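Local coordinates for protein MATE family efflux transporter (Vibrio cholerae, PDB 6IDP) that probably exports drugs and other toxic compounds across the bacterial membrane, changing conformation in a proton-dependent way as a multidrug transporter of the MATE family, at residues G24-S27 / L28-F31; L284-T287 / M288-P291; G319-L322 / L323-L326; F331-P334 / L335-M339. All coordinates share one frame; numbering follows the deposited sequence.

Contact 1 (G24-S27 / L28-F31); sequences GVLS and LMSF. With OLC ((2R)-2,3-dihydroxypropyl (9Z)-octadec-9-enoate), chain O.
Leu26 O is gripped by two donors of one residue on the next turn of helix 5-39 of this MATE transporter. Ser30 OG donates to it at 2.9 Å, and the backbone Ser30 N donates at 3.0 Å. The two reach the carbonyl from opposite faces of its plane. Ser30 OG lies beside its own backbone N (chi1 -70°), which turns the hydroxyl back along the helix. Gly24 O is shared in a similar way between Leu28 N and the hydroxyl of Ser27, whose OG sits 2.7 Å from Gly24 O. Here both donors come from the same face. Phe23 O is a second acceptor near the same hydroxyl, whose one proton they must share.

The apolar side of the turn belongs to Met29. Its chain runs straight to SD and then bends at chi3 (-60°), bringing CE back over the preceding turn. CE meets Leu26 CD2 at 3.6 Å and Val25 CG1 at 3.8 Å. Beyond the turn, Val25 and Met29 both pack on helix 281-299, while Phe31 leans on helix 161-184. The tail of a monoolein molecule lies between Leu28 and Phe31: its C17 is 3.6 Å from Leu28 CD1 and 3.5 Å from Phe31 CE2.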
ATOM      1  N   GLY A  24      -4.476  11.723  -3.732  1.00 48.27           N
ATOM      2  CA  GLY A  24      -3.133  11.595  -3.199  1.00 49.76           C
ATOM      3  C   GLY A  24      -2.364  10.478  -3.878  1.00 50.52           C
ATOM      4  O   GLY A  24      -1.235  10.672  -4.325  1.00 54.67           O
ATOM      5  N   VAL A  25      -2.984   9.305  -3.952  1.00 48.26           N
ATOM      6  CA  VAL A  25      -2.377   8.148  -4.600  1.00 55.51           C
ATOM      7  C   VAL A  25      -2.171   8.397  -6.096  1.00 57.18           C
ATOM      8  O   VAL A  25      -1.116   8.080  -6.644  1.00 59.51           O
ATOM      9  CB  VAL A  25      -3.238   6.884  -4.394  1.00 58.14           C
ATOM     10  CG1 VAL A  25      -2.722   5.731  -5.243  1.00 63.25           C
ATOM     11  CG2 VAL A  25      -3.254   6.498  -2.928  1.00 51.36           C
ATOM     12  N   LEU A  26      -3.179   8.978  -6.743  1.00 57.75           N
ATOM     13  CA  LEU A  26      -3.113   9.295  -8.168  1.00 56.23           C
ATOM     14  C   LEU A  26      -2.004  10.292  -8.495  1.00 59.45           C
ATOM     15  O   LEU A  26      -1.291  10.132  -9.487  1.00 67.21           O
ATOM     16  CB  LEU A  26      -4.455   9.845  -8.654  1.00 53.79           C
ATOM     17  CG  LEU A  26      -5.567   8.826  -8.899  1.00 52.39           C
ATOM     18  CD1 LEU A  26      -6.882   9.529  -9.187  1.00 57.45           C
ATOM     19  CD2 LEU A  26      -5.197   7.901 -10.044  1.00 49.52           C
ATOM     20  N   SER A  27      -1.870  11.324  -7.668  1.00 52.66           N
ATOM     21  CA  SER A  27      -0.812  12.309  -7.853  1.00 60.40           C
ATOM     22  C   SER A  27       0.545  11.641  -7.671  1.00 63.84           C
ATOM     23  O   SER A  27       1.500  11.938  -8.389  1.00 60.18           O
ATOM     24  CB  SER A  27      -0.972  13.473  -6.872  1.00 57.36           C
ATOM     25  OG  SER A  27      -0.778  13.044  -5.535  1.00 56.30           O
ATOM     26  N   LEU A  28       0.607  10.727  -6.708  1.00 62.32           N
ATOM     27  CA  LEU A  28       1.815   9.966  -6.424  1.00 62.56           C
ATOM     28  C   LEU A  28       2.248   9.116  -7.620  1.00 62.40           C
ATOM     29  O   LEU A  28       3.417   9.126  -8.008  1.00 65.72           O
ATOM     30  CB  LEU A  28       1.596   9.081  -5.193  1.00 57.97           C
ATOM     31  CG  LEU A  28       2.707   8.115  -4.791  1.00 54.74           C
ATOM     32  CD1 LEU A  28       4.016   8.859  -4.622  1.00 52.25           C
ATOM     33  CD2 LEU A  28       2.333   7.384  -3.509  1.00 51.94           C
ATOM     34  N   MET A  29       1.306   8.388  -8.209  1.00 60.10           N
ATOM     35  CA  MET A  29       1.620   7.514  -9.335  1.00 69.34           C
ATOM     36  C   MET A  29       1.917   8.299 -10.611  1.00 65.90           C
ATOM     37  O   MET A  29       2.576   7.795 -11.517  1.00 69.71           O
ATOM     38  CB  MET A  29       0.476   6.531  -9.582  1.00 77.28           C
ATOM     39  CG  MET A  29       0.182   5.619  -8.406  1.00 73.18           C
ATOM     40  SD  MET A  29      -1.232   4.551  -8.724  1.00111.39           S
ATOM     41  CE  MET A  29      -2.513   5.765  -9.001  1.00 61.09           C
ATOM     42  N   SER A  30       1.424   9.532 -10.675  1.00 64.11           N
ATOM     43  CA  SER A  30       1.691  10.400 -11.816  1.00 64.77           C
ATOM     44  C   SER A  30       3.158  10.819 -11.843  1.00 62.67           C
ATOM     45  O   SER A  30       3.783  10.845 -12.904  1.00 60.67           O
ATOM     46  CB  SER A  30       0.787  11.635 -11.786  1.00 67.07           C
ATOM     47  OG  SER A  30      -0.559  11.289 -12.065  1.00 71.66           O
ATOM     48  N   PHE A  31       3.702  11.143 -10.673  1.00 60.21           N
ATOM     49  CA  PHE A  31       5.117  11.473 -10.562  1.00 64.67           C
ATOM     50  C   PHE A  31       5.997  10.273 -10.889  1.00 66.93           C
ATOM     51  O   PHE A  31       6.930  10.374 -11.686  1.00 71.41           O
ATOM     52  CB  PHE A  31       5.462  11.977  -9.158  1.00 57.50           C
ATOM     53  CG  PHE A  31       6.913  11.814  -8.809  1.00 63.22           C
ATOM     54  CD1 PHE A  31       7.863  12.675  -9.335  1.00 73.13           C
ATOM     55  CD2 PHE A  31       7.334  10.785  -7.980  1.00 61.75           C
ATOM     56  CE1 PHE A  31       9.204  12.520  -9.031  1.00 72.20           C
ATOM     57  CE2 PHE A  31       8.673  10.626  -7.676  1.00 64.77           C
ATOM     58  CZ  PHE A  31       9.607  11.492  -8.201  1.00 69.17           C
TER
HETATM   59  C18 OLC O 514       7.612  10.819  -4.361  1.00 56.88           C
HETATM   60  C17 OLC O 514       7.567   9.331  -4.643  1.00 62.52           C
HETATM   61  C16 OLC O 514       8.502   8.590  -3.712  1.00 61.70           C
HETATM   62  C15 OLC O 514       7.967   7.194  -3.481  1.00 63.70           C
HETATM   63  C14 OLC O 514       8.549   6.629  -2.204  1.00 61.64           C

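Contact 2 (L284-T287 / M288-P291)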
ATOM      1  N   LEU A 284      -7.978   0.882  -3.005  1.00 30.13           N
ATOM      2  CA  LEU A 284      -6.737   1.197  -2.307  1.00 33.14           C
ATOM      3  C   LEU A 284      -6.900   2.439  -1.428  1.00 32.79           C
ATOM      4  O   LEU A 284      -6.484   2.448  -0.269  1.00 28.10           O
ATOM      5  CB  LEU A 284      -5.604   1.397  -3.314  1.00 40.46           C
ATOM      6  CG  LEU A 284      -4.163   1.211  -2.830  1.00 55.43           C
ATOM      7  CD1 LEU A 284      -3.578   2.499  -2.257  1.00 60.26           C
ATOM      8  CD2 LEU A 284      -4.069   0.068  -1.822  1.00 56.58           C
ATOM      9  N   ALA A 285      -7.514   3.480  -1.981  1.00 33.47           N
ATOM     10  CA  ALA A 285      -7.786   4.702  -1.231  1.00 33.58           C
ATOM     11  C   ALA A 285      -8.665   4.420  -0.015  1.00 32.20           C
ATOM     12  O   ALA A 285      -8.476   5.007   1.051  1.00 30.83           O
ATOM     13  CB  ALA A 285      -8.446   5.741  -2.129  1.00 28.04           C
ATOM     14  N   MET A 286      -9.618   3.508  -0.182  1.00 26.31           N
ATOM     15  CA  MET A 286     -10.570   3.176   0.874  1.00 32.10           C
ATOM     16  C   MET A 286      -9.900   2.443   2.037  1.00 33.90           C
ATOM     17  O   MET A 286     -10.338   2.555   3.179  1.00 30.62           O
ATOM     18  CB  MET A 286     -11.717   2.330   0.312  1.00 33.73           C
ATOM     19  CG  MET A 286     -13.059   2.560   0.995  1.00 39.71           C
ATOM     20  SD  MET A 286     -14.452   1.900   0.048  1.00 47.67           S
ATOM     21  CE  MET A 286     -13.847   2.134  -1.621  1.00 37.05           C
ATOM     22  N   THR A 287      -8.832   1.703   1.751  1.00 29.04           N
ATOM     23  CA  THR A 287      -8.115   0.980   2.800  1.00 28.24           C
ATOM     24  C   THR A 287      -7.292   1.923   3.672  1.00 27.83           C
ATOM     25  O   THR A 287      -6.686   1.501   4.656  1.00 32.15           O
ATOM     26  CB  THR A 287      -7.182  -0.102   2.220  1.00 33.86           C
ATOM     27  OG1 THR A 287      -6.210   0.509   1.365  1.00 36.32           O
ATOM     28  CG2 THR A 287      -7.981  -1.129   1.435  1.00 34.85           C
ATOM     29  N   MET A 288      -7.268   3.199   3.303  1.00 27.08           N
ATOM     30  CA  MET A 288      -6.599   4.211   4.107  1.00 33.75           C
ATOM     31  C   MET A 288      -7.599   5.155   4.776  1.00 33.30           C
ATOM     32  O   MET A 288      -7.283   5.790   5.779  1.00 27.48           O
ATOM     33  CB  MET A 288      -5.615   5.005   3.249  1.00 36.06           C
ATOM     34  CG  MET A 288      -4.397   4.204   2.828  1.00 41.24           C
ATOM     35  SD  MET A 288      -3.300   5.128   1.740  1.00 66.10           S
ATOM     36  CE  MET A 288      -4.338   5.291   0.292  1.00 77.92           C
ATOM     37  N   SER A 289      -8.803   5.240   4.222  1.00 30.75           N
ATOM     38  CA  SER A 289      -9.816   6.149   4.753  1.00 31.72           C
ATOM     39  C   SER A 289     -10.784   5.442   5.698  1.00 31.89           C
ATOM     40  O   SER A 289     -11.228   6.017   6.690  1.00 29.91           O
ATOM     41  CB  SER A 289     -10.590   6.813   3.612  1.00 32.04           C
ATOM     42  OG  SER A 289     -11.196   5.846   2.772  1.00 38.16           O
ATOM     43  N   LEU A 290     -11.101   4.191   5.387  1.00 29.01           N
ATOM     44  CA  LEU A 290     -12.060   3.417   6.169  1.00 27.70           C
ATOM     45  C   LEU A 290     -11.571   2.989   7.569  1.00 28.75           C
ATOM     46  O   LEU A 290     -12.334   3.094   8.531  1.00 31.49           O
ATOM     47  CB  LEU A 290     -12.494   2.181   5.372  1.00 27.05           C
ATOM     48  CG  LEU A 290     -13.583   1.288   5.966  1.00 36.76           C
ATOM     49  CD1 LEU A 290     -14.832   2.100   6.254  1.00 28.66           C
ATOM     50  CD2 LEU A 290     -13.890   0.136   5.021  1.00 35.27           C
ATOM     51  N   PRO A 291     -10.317   2.500   7.698  1.00 30.51           N
ATOM     52  CA  PRO A 291      -9.899   2.076   9.045  1.00 32.34           C
ATOM     53  C   PRO A 291      -9.989   3.129  10.171  1.00 29.88           C
ATOM     54  O   PRO A 291     -10.347   2.737  11.277  1.00 29.70           O
ATOM     55  CB  PRO A 291      -8.441   1.653   8.833  1.00 31.84           C
ATOM     56  CG  PRO A 291      -8.399   1.187   7.424  1.00 29.63           C
ATOM     57  CD  PRO A 291      -9.310   2.130   6.682  1.00 29.47           C
TER
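Met288 N bonds to Ala285 O, and Ser289 N only weakly, at a kink in helix 281-299 of the MATE fold. Among the backbone bonds, Met288 N is 3.1 Å from Ala285 O and stands well above the carbonyl plane, in the shorter spacing of a 3-10 turn. Ser289 N has a second weak bond, to Met286 O. Regular i to i+4 bonding returns with Leu290 N, which lies 2.9 Å from Met286 O. Pro291 has no N-H to give, and its CG approaches Thr287 O to 3.3 Å.

Two hydroxyls add side-chain bonds. Thr287 OG1 is placed between its backbone N and carbonyl carbon (chi1 60°) and donates to Leu284 O at 2.6 Å. Ser289 OG is hydrogen-bonded to Thr18 on helix 5-39.

The apolar contacts lie along different sides of the helix. Met286 and Leu290 pack towards helix 303-330, and Thr287 and Pro291 towards helix 360-375. Met288 faces Met21 and Val25 of helix 5-39. Its chain bends at chi3 (-67°), which carries CE back along the helix. There CE touches Leu284 CD1 at 3.9 Å and lies 3.6 Å from Leu284 O.

Contact 3 (G319-L322 / L323-L326). With OLC ((2R)-2,3-dihydroxypropyl (9Z)-octadec-9-enoate), chain F; OLC ((2R)-2,3-dihydroxypropyl (9Z)-octadec-9-enoate), chain N.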
ATOM      1  N   GLY A 319     -19.931  -2.850  -6.968  1.00 33.98           N
ATOM      2  CA  GLY A 319     -20.543  -2.118  -8.062  1.00 33.38           C
ATOM      3  C   GLY A 319     -19.534  -1.412  -8.951  1.00 33.55           C
ATOM      4  O   GLY A 319     -19.602  -1.499 -10.176  1.00 33.23           O
ATOM      5  N   PHE A 320     -18.591  -0.719  -8.325  1.00 31.52           N
ATOM      6  CA  PHE A 320     -17.599   0.080  -9.036  1.00 29.55           C
ATOM      7  C   PHE A 320     -16.663  -0.785  -9.887  1.00 31.85           C
ATOM      8  O   PHE A 320     -16.385  -0.456 -11.042  1.00 27.28           O
ATOM      9  CB  PHE A 320     -16.800   0.913  -8.028  1.00 30.70           C
ATOM     10  CG  PHE A 320     -15.835   1.879  -8.649  1.00 31.90           C
ATOM     11  CD1 PHE A 320     -16.288   2.986  -9.351  1.00 33.92           C
ATOM     12  CD2 PHE A 320     -14.469   1.701  -8.494  1.00 32.89           C
ATOM     13  CE1 PHE A 320     -15.392   3.884  -9.909  1.00 37.51           C
ATOM     14  CE2 PHE A 320     -13.570   2.595  -9.047  1.00 35.97           C
ATOM     15  CZ  PHE A 320     -14.030   3.687  -9.757  1.00 39.31           C
ATOM     16  N   GLN A 321     -16.189  -1.894  -9.324  1.00 28.08           N
ATOM     17  CA  GLN A 321     -15.307  -2.787 -10.069  1.00 26.70           C
ATOM     18  C   GLN A 321     -16.058  -3.569 -11.153  1.00 24.97           C
ATOM     19  O   GLN A 321     -15.452  -4.022 -12.119  1.00 23.69           O
ATOM     20  CB  GLN A 321     -14.592  -3.759  -9.122  1.00 30.09           C
ATOM     21  CG  GLN A 321     -13.755  -3.091  -8.028  1.00 31.08           C
ATOM     22  CD  GLN A 321     -12.699  -2.148  -8.571  1.00 32.98           C
ATOM     23  OE1 GLN A 321     -12.076  -2.415  -9.601  1.00 29.13           O
ATOM     24  NE2 GLN A 321     -12.493  -1.032  -7.876  1.00 29.03           N
ATOM     25  N   LEU A 322     -17.370  -3.731 -10.993  1.00 30.33           N
ATOM     26  CA  LEU A 322     -18.175  -4.369 -12.034  1.00 31.38           C
ATOM     27  C   LEU A 322     -18.238  -3.478 -13.271  1.00 35.35           C
ATOM     28  O   LEU A 322     -18.075  -3.951 -14.398  1.00 32.94           O
ATOM     29  CB  LEU A 322     -19.589  -4.678 -11.533  1.00 25.68           C
ATOM     30  CG  LEU A 322     -20.595  -5.178 -12.581  1.00 31.41           C
ATOM     31  CD1 LEU A 322     -20.085  -6.420 -13.295  1.00 29.75           C
ATOM     32  CD2 LEU A 322     -21.949  -5.455 -11.945  1.00 29.61           C
ATOM     33  N   LEU A 323     -18.474  -2.188 -13.049  1.00 29.90           N
ATOM     34  CA  LEU A 323     -18.502  -1.212 -14.133  1.00 28.21           C
ATOM     35  C   LEU A 323     -17.169  -1.138 -14.872  1.00 32.44           C
ATOM     36  O   LEU A 323     -17.133  -1.155 -16.102  1.00 32.20           O
ATOM     37  CB  LEU A 323     -18.868   0.169 -13.596  1.00 27.31           C
ATOM     38  CG  LEU A 323     -20.299   0.302 -13.085  1.00 45.62           C
ATOM     39  CD1 LEU A 323     -20.606   1.756 -12.766  1.00 50.40           C
ATOM     40  CD2 LEU A 323     -21.278  -0.260 -14.106  1.00 40.96           C
ATOM     41  N   ILE A 324     -16.084  -1.041 -14.110  1.00 28.12           N
ATOM     42  CA  ILE A 324     -14.742  -1.010 -14.674  1.00 31.41           C
ATOM     43  C   ILE A 324     -14.483  -2.245 -15.536  1.00 32.20           C
ATOM     44  O   ILE A 324     -13.944  -2.142 -16.638  1.00 29.62           O
ATOM     45  CB  ILE A 324     -13.675  -0.915 -13.562  1.00 28.03           C
ATOM     46  CG1 ILE A 324     -13.752   0.447 -12.874  1.00 29.44           C
ATOM     47  CG2 ILE A 324     -12.279  -1.140 -14.125  1.00 27.09           C
ATOM     48  CD1 ILE A 324     -12.751   0.614 -11.758  1.00 31.84           C
ATOM     49  N   ALA A 325     -14.891  -3.406 -15.032  1.00 28.71           N
ATOM     50  CA  ALA A 325     -14.747  -4.657 -15.764  1.00 27.98           C
ATOM     51  C   ALA A 325     -15.529  -4.631 -17.075  1.00 31.70           C
ATOM     52  O   ALA A 325     -15.037  -5.085 -18.108  1.00 26.92           O
ATOM     53  CB  ALA A 325     -15.199  -5.826 -14.904  1.00 23.03           C
ATOM     54  N   LEU A 326     -16.747  -4.099 -17.030  1.00 28.96           N
ATOM     55  CA  LEU A 326     -17.587  -4.010 -18.220  1.00 30.16           C
ATOM     56  C   LEU A 326     -16.971  -3.101 -19.277  1.00 32.47           C
ATOM     57  O   LEU A 326     -16.884  -3.470 -20.449  1.00 28.20           O
ATOM     58  CB  LEU A 326     -18.984  -3.513 -17.853  1.00 31.67           C
ATOM     59  CG  LEU A 326     -19.931  -4.570 -17.285  1.00 38.49           C
ATOM     60  CD1 LEU A 326     -21.211  -3.925 -16.774  1.00 38.83           C
ATOM     61  CD2 LEU A 326     -20.240  -5.619 -18.341  1.00 41.52           C
TER
HETATM   62  C18 OLC F 505     -17.308  -6.880  -9.312  1.00 62.60           C
HETATM   63  C10 OLC F 505     -22.958  -5.784  -8.021  1.00 60.06           C
HETATM   64  C9  OLC F 505     -23.399  -4.986  -7.023  1.00 56.57           C
HETATM   65  C17 OLC F 505     -18.034  -7.972 -10.064  1.00 68.39           C
HETATM   66  C11 OLC F 505     -22.703  -7.261  -7.795  1.00 61.27           C
HETATM   67  C8  OLC F 505     -23.658  -5.535  -5.636  1.00 54.17           C
HETATM   68  C16 OLC F 505     -18.499  -9.031  -9.091  1.00 66.70           C
HETATM   69  C12 OLC F 505     -22.369  -7.929  -9.115  1.00 66.19           C
HETATM   70  C15 OLC F 505     -19.345 -10.050  -9.821  1.00 66.20           C
HETATM   71  C13 OLC F 505     -21.418  -9.085  -8.876  1.00 70.49           C
HETATM   72  C14 OLC F 505     -20.684  -9.427 -10.156  1.00 68.84           C
HETATM   73  C18 OLC N 513      -9.449   1.752 -15.712  1.00 58.60           C
HETATM   74  C17 OLC N 513      -9.954   1.888 -14.293  1.00 59.75           C
HETATM   75  C16 OLC N 513      -9.731   3.306 -13.813  1.00 60.78           C
HETATM   76  C12 OLC N 513     -10.330   6.525 -10.140  1.00 60.03           C
HETATM   77  C15 OLC N 513     -10.244   3.457 -12.397  1.00 59.86           C
HETATM   78  C13 OLC N 513     -10.664   5.129 -10.621  1.00 62.02           C
HETATM   79  C14 OLC N 513      -9.856   4.821 -11.863  1.00 64.49           C
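Phe320 and Ile324 sit one turn apart on helix 303-330, a long helix of the MATE fold, and the aliphatic chain lies over a face of the ring. Ile324 CD1 is 3.5 Å from Phe320 CE2. The ring is carried away from its backbone N (chi1 -174°). Ile324 CG1 lies beside its own N, and the extended chain (chi2 179°) sends CD1 back towards the ring. The tail of one monoolein meets the ring in plane at its edge, with C13 at 3.8 Å from Phe320 CZ. The same lipid reaches Ile324 CG2 through C17. Phe316, on the preceding turn, stacks with the Phe320 ring.

Gln321 runs alongside Ile324, the two side chains pointing the same way. Leu322 and Leu326 are spaced more widely, with Leu322 CD1 at 4.4 Å from Leu326 CG. A second monoolein lies against Leu322, its C12 at 3.8 Å from Leu322 CD2. Ala325 packs on Pro357 and Ile358, while the lipids lie along Phe320, Ile324 and Leu322.

The backbone is regular alpha-helix. Ile324 N bonds almost straight to Phe320 O, with an N-H...O angle of 169°.

Contact 4 (F331-P334 / L335-M339)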
ATOM      1  N   PHE A 331     -13.786  -2.644 -24.399  1.00 33.06           N
ATOM      2  CA  PHE A 331     -12.698  -1.977 -25.102  1.00 34.55           C
ATOM      3  C   PHE A 331     -11.338  -2.651 -24.909  1.00 34.60           C
ATOM      4  O   PHE A 331     -10.300  -2.010 -25.072  1.00 37.92           O
ATOM      5  CB  PHE A 331     -12.616  -0.511 -24.655  1.00 33.54           C
ATOM      6  CG  PHE A 331     -13.850   0.295 -24.975  1.00 39.17           C
ATOM      7  CD1 PHE A 331     -14.168   0.614 -26.289  1.00 35.86           C
ATOM      8  CD2 PHE A 331     -14.682   0.751 -23.961  1.00 32.12           C
ATOM      9  CE1 PHE A 331     -15.300   1.363 -26.585  1.00 40.20           C
ATOM     10  CE2 PHE A 331     -15.812   1.500 -24.251  1.00 29.62           C
ATOM     11  CZ  PHE A 331     -16.121   1.807 -25.559  1.00 34.46           C
ATOM     12  N   ALA A 332     -11.343  -3.939 -24.580  1.00 30.23           N
ATOM     13  CA  ALA A 332     -10.111  -4.666 -24.272  1.00 28.69           C
ATOM     14  C   ALA A 332      -9.095  -4.653 -25.414  1.00 30.54           C
ATOM     15  O   ALA A 332      -7.901  -4.450 -25.182  1.00 29.13           O
ATOM     16  CB  ALA A 332     -10.432  -6.100 -23.889  1.00 28.30           C
ATOM     17  N   THR A 333      -9.561  -4.872 -26.641  1.00 25.51           N
ATOM     18  CA  THR A 333      -8.651  -4.938 -27.781  1.00 29.94           C
ATOM     19  C   THR A 333      -7.949  -3.595 -28.037  1.00 31.39           C
ATOM     20  O   THR A 333      -6.720  -3.553 -28.067  1.00 34.91           O
ATOM     21  CB  THR A 333      -9.376  -5.415 -29.065  1.00 28.35           C
ATOM     22  OG1 THR A 333      -9.898  -6.729 -28.856  1.00 26.38           O
ATOM     23  CG2 THR A 333      -8.416  -5.440 -30.251  1.00 31.12           C
ATOM     24  N   PRO A 334      -8.709  -2.491 -28.209  1.00 33.08           N
ATOM     25  CA  PRO A 334      -7.962  -1.244 -28.416  1.00 35.49           C
ATOM     26  C   PRO A 334      -7.132  -0.819 -27.202  1.00 34.34           C
ATOM     27  O   PRO A 334      -6.103  -0.171 -27.380  1.00 37.10           O
ATOM     28  CB  PRO A 334      -9.064  -0.216 -28.710  1.00 35.70           C
ATOM     29  CG  PRO A 334     -10.298  -0.796 -28.127  1.00 34.87           C
ATOM     30  CD  PRO A 334     -10.165  -2.273 -28.305  1.00 32.02           C
ATOM     31  N   LEU A 335      -7.562  -1.183 -25.999  1.00 30.12           N
ATOM     32  CA  LEU A 335      -6.783  -0.879 -24.802  1.00 33.39           C
ATOM     33  C   LEU A 335      -5.430  -1.588 -24.839  1.00 33.42           C
ATOM     34  O   LEU A 335      -4.388  -0.958 -24.654  1.00 32.55           O
ATOM     35  CB  LEU A 335      -7.550  -1.264 -23.535  1.00 33.83           C
ATOM     36  CG  LEU A 335      -8.557  -0.222 -23.041  1.00 42.60           C
ATOM     37  CD1 LEU A 335      -9.435  -0.788 -21.931  1.00 40.09           C
ATOM     38  CD2 LEU A 335      -7.838   1.035 -22.568  1.00 47.92           C
ATOM     39  N   ALA A 336      -5.452  -2.893 -25.095  1.00 32.55           N
ATOM     40  CA  ALA A 336      -4.230  -3.689 -25.164  1.00 34.50           C
ATOM     41  C   ALA A 336      -3.270  -3.155 -26.224  1.00 30.35           C
ATOM     42  O   ALA A 336      -2.059  -3.115 -26.013  1.00 30.06           O
ATOM     43  CB  ALA A 336      -4.563  -5.148 -25.440  1.00 24.45           C
ATOM     44  N   GLU A 337      -3.821  -2.733 -27.358  1.00 32.01           N
ATOM     45  CA  GLU A 337      -3.009  -2.229 -28.461  1.00 31.19           C
ATOM     46  C   GLU A 337      -2.499  -0.814 -28.212  1.00 28.50           C
ATOM     47  O   GLU A 337      -1.592  -0.346 -28.894  1.00 42.43           O
ATOM     48  CB  GLU A 337      -3.808  -2.285 -29.767  1.00 34.70           C
ATOM     49  CG  GLU A 337      -4.188  -3.698 -30.171  1.00 41.33           C
ATOM     50  CD  GLU A 337      -4.949  -3.755 -31.476  1.00 46.87           C
ATOM     51  OE1 GLU A 337      -5.447  -2.702 -31.926  1.00 53.02           O
ATOM     52  OE2 GLU A 337      -5.047  -4.858 -32.055  1.00 43.99           O
ATOM     53  N   LEU A 338      -3.084  -0.133 -27.234  1.00 33.57           N
ATOM     54  CA  LEU A 338      -2.589   1.176 -26.828  1.00 38.18           C
ATOM     55  C   LEU A 338      -1.457   1.025 -25.816  1.00 40.33           C
ATOM     56  O   LEU A 338      -0.563   1.867 -25.734  1.00 37.17           O
ATOM     57  CB  LEU A 338      -3.711   2.029 -26.230  1.00 43.64           C
ATOM     58  CG  LEU A 338      -4.726   2.648 -27.192  1.00 50.41           C
ATOM     59  CD1 LEU A 338      -5.662   3.577 -26.438  1.00 54.28           C
ATOM     60  CD2 LEU A 338      -4.032   3.385 -28.328  1.00 51.16           C
ATOM     61  N   MET A 339      -1.503  -0.058 -25.048  1.00 38.99           N
ATOM     62  CA  MET A 339      -0.529  -0.281 -23.988  1.00 32.53           C
ATOM     63  C   MET A 339       0.796  -0.839 -24.519  1.00 34.06           C
ATOM     64  O   MET A 339       1.827  -0.721 -23.863  1.00 39.74           O
ATOM     65  CB  MET A 339      -1.112  -1.219 -22.927  1.00 27.56           C
ATOM     66  CG  MET A 339      -2.284  -0.625 -22.147  1.00 33.30           C
ATOM     67  SD  MET A 339      -2.994  -1.756 -20.932  1.00 41.80           S
ATOM     68  CE  MET A 339      -1.685  -1.829 -19.712  1.00 52.24           C
TER
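Leu335 wraps back over Phe331 O at the start of the short helix 332-339. Phe331 is the N-cap residue of this helix and also the first residue to leave helical geometry after helix 303-330. Leu335 N bonds to Phe331 O at 3.0 Å, nearly along the C=O axis. Leu335 CG lies beside its own backbone N (chi1 -83°) and passes 3.2 Å from the same oxygen.

The tight part is the backbone and the alanine side. Ala336 N bonds to Ala332 O at 2.9 Å, and Glu337 N follows to Thr333 O at 3.1 Å. Ala332 is buried and packs on Asn350, Leu353 and Val354 of helix 343-355.

The other side is looser and more exposed. Phe331 CB comes no nearer than 4.2 Å to Leu335 CD1, and the ring swings clear of the turn. Glu337 is exposed and extends alongside Thr333, with OE2 at 3.9 Å from Thr333 CG2, a van der Waals contact with a methyl group. A monoolein also touches Thr333. Leu338 N makes only a weak, bent bond to Pro334 O (125°).

Pro334 has no N-H to donate, but it sits in the first turn, where backbone N-H groups have no partner within the helix. The chemistry thus implies a helix held mainly by its backbone and joined to helix 343-355 by the packing of Ala332 and the Thr333 OG1 to Asn350 ND2 hydrogen bond.

The four contacts follow in series from the N terminus. None closes a long loop, since each joins adjacent turns of one continuous segment, and none nests in or crosses another. Contact 1 lies on helix 5-39, in the first MatE region of the sequence. The other three lie in the second. Contacts 1 and 2 meet across the two regions: Val25 CG2 is 3.6 Å from Met288 CE. The next helix carries contact 3, whose nearest atoms are about 7 Å from contact 2. Helix 332-339, with contact 4, follows directly, and the centres of contacts 3 and 4 are about 17 Å apart. Contact 4 lies farthest from the chain centre.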